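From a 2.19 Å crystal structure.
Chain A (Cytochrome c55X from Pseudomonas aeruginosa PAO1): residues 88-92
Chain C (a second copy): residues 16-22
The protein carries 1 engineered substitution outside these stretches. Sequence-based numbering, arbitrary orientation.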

# COMPACT_ATOMS: atom_id res chain seq x y z
N GLY A 88 4.88 5.59 7.87
CA GLY A 88 3.63 5.41 7.15
C GLY A 88 3.63 6.01 5.76
O GLY A 88 2.66 6.66 5.36
N GLU A 89 4.71 5.80 5.00
CA GLU A 89 4.89 6.40 3.69
C GLU A 89 5.19 5.33 2.64
O GLU A 89 6.16 5.41 1.89
N ILE A 90 4.33 4.31 2.56
CA ILE A 90 4.48 3.32 1.51
C ILE A 90 3.99 3.89 0.18
O ILE A 90 4.60 3.66 -0.87
N ALA A 91 2.88 4.62 0.21
CA ALA A 91 2.54 5.46 -0.94
C ALA A 91 3.34 6.75 -0.87
O ALA A 91 3.52 7.32 0.21
N PRO A 92 3.87 7.24 -2.01
CA PRO A 92 4.65 8.48 -1.93
C PRO A 92 3.88 9.63 -1.31
O PRO A 92 4.46 10.64 -0.90
OXT PRO A 92 2.65 9.57 -1.19
N LEU C 16 12.38 0.66 -5.07
CA LEU C 16 12.18 0.16 -3.72
C LEU C 16 10.71 0.15 -3.32
O LEU C 16 10.28 -0.75 -2.58
N ARG C 17 9.91 1.11 -3.79
CA ARG C 17 8.48 1.04 -3.54
C ARG C 17 7.87 -0.18 -4.19
O ARG C 17 7.01 -0.85 -3.61
N HIS C 18 8.30 -0.49 -5.42
CA HIS C 18 7.81 -1.69 -6.08
C HIS C 18 8.10 -2.93 -5.25
O HIS C 18 7.21 -3.74 -4.98
N LEU C 19 9.36 -3.09 -4.82
CA LEU C 19 9.71 -4.22 -3.96
C LEU C 19 8.81 -4.27 -2.74
O LEU C 19 8.34 -5.34 -2.34
N LEU C 20 8.58 -3.11 -2.12
CA LEU C 20 7.71 -3.04 -0.95
C LEU C 20 6.33 -3.61 -1.25
O LEU C 20 5.75 -4.33 -0.44
N LEU C 21 5.78 -3.29 -2.43
CA LEU C 21 4.41 -3.66 -2.74
C LEU C 21 4.29 -5.10 -3.19
O LEU C 21 3.33 -5.79 -2.83
N GLN C 22 5.25 -5.59 -3.98
CA GLN C 22 5.15 -6.92 -4.55
C GLN C 22 5.75 -7.99 -3.64
O GLN C 22 5.09 -8.99 -3.34

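A chain terminus without regular structure can leave backbone carbonyls free to accept, and an arginine from a neighbouring helix is well suited to collect them. The contact between the C-terminal stretch of chain A and a helix of chain C is a compact example. C:Arg17, which has the most surface covered in this contact, points its CA-to-CB bond toward chain A and leaves at chi1 m, then extends through chi2 t and chi3 t before chi4 turns to -78°. C:Arg17 NH1 donates to A:Glu89 O at 2.8 Å, with the acceptor near the guanidinium plane, and makes a weak bond to A:Ile90 O at 3.0 Å, where the angle at hydrogen falls to 128°. One nitrogen thus serves two successive carbonyls. The terminal A:Pro92, its ring C-gamma exo, lies over one face of the guanidinium, its CG 3.4 Å from C:Arg17 NE.

Beside this polar clasp, the side chain of A:Ile90 makes the apolar contacts with the two leucines. Its CB leaves sideways, with chi1 m and chi2 between wells at 124°. A:Ile90 CG1 lies 3.9 Å from CD2 of C:Leu20, whose CA-to-CB bond points toward chain A, with chi1 off-well and chi2 p. A:Ile90 CG2 comes within 3.7 Å of CD2 of C:Leu21, whose m,t side chain starts sideways yet brings its end nearer. A:Ala91, by contrast, turns its methyl away.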

# COMPACT_ATOMS: atom_id res chain seq x y z
CB GLU A 89 6.01 7.44 3.73
CG GLU A 89 5.53 8.84 4.06
CD GLU A 89 6.67 9.75 4.49
OE1 GLU A 89 6.40 10.95 4.70
OE2 GLU A 89 7.81 9.27 4.61
CB ILE A 90 3.75 2.02 1.89
CG1 ILE A 90 4.49 1.36 3.06
CG2 ILE A 90 3.69 1.06 0.72
CD1 ILE A 90 3.63 1.11 4.25
CB ALA A 91 1.05 5.77 -0.95
CB PRO A 92 4.99 8.78 -3.40
CG PRO A 92 4.90 7.46 -4.09
CD PRO A 92 3.82 6.69 -3.38
CB LEU C 16 12.98 1.01 -2.73
CG LEU C 16 14.51 0.87 -2.84
CD1 LEU C 16 15.22 1.82 -1.89
CD2 LEU C 16 14.95 -0.56 -2.58
CB ARG C 17 7.78 2.31 -4.03
CG ARG C 17 8.13 3.54 -3.24
CD ARG C 17 7.17 4.68 -3.50
NE ARG C 17 7.67 5.90 -2.89
CZ ARG C 17 7.61 6.18 -1.60
NH1 ARG C 17 7.04 5.32 -0.76
NH2 ARG C 17 8.11 7.32 -1.14
CB HIS C 18 8.43 -1.81 -7.47
CG HIS C 18 7.87 -2.94 -8.28
ND1 HIS C 18 6.71 -2.81 -9.02
CD2 HIS C 18 8.29 -4.21 -8.45
CE1 HIS C 18 6.45 -3.96 -9.63
NE2 HIS C 18 7.39 -4.82 -9.30
CB LEU C 19 11.18 -4.11 -3.55
CG LEU C 19 11.70 -5.26 -2.68
CD1 LEU C 19 11.78 -6.54 -3.50
CD2 LEU C 19 13.04 -4.91 -2.07
CB LEU C 20 7.60 -1.59 -0.50
CG LEU C 20 7.72 -1.24 0.98
CD1 LEU C 20 8.98 -1.83 1.57
CD2 LEU C 20 7.71 0.27 1.11
CB LEU C 21 3.86 -2.72 -3.81
CG LEU C 21 3.82 -1.24 -3.45
CD1 LEU C 21 3.36 -0.43 -4.65
CD2 LEU C 21 2.93 -0.99 -2.25
CB GLN C 22 5.84 -6.96 -5.92
CG GLN C 22 5.86 -8.34 -6.54
CD GLN C 22 6.23 -8.31 -8.01
OE1 GLN C 22 6.37 -7.25 -8.61
NE2 GLN C 22 6.38 -9.50 -8.60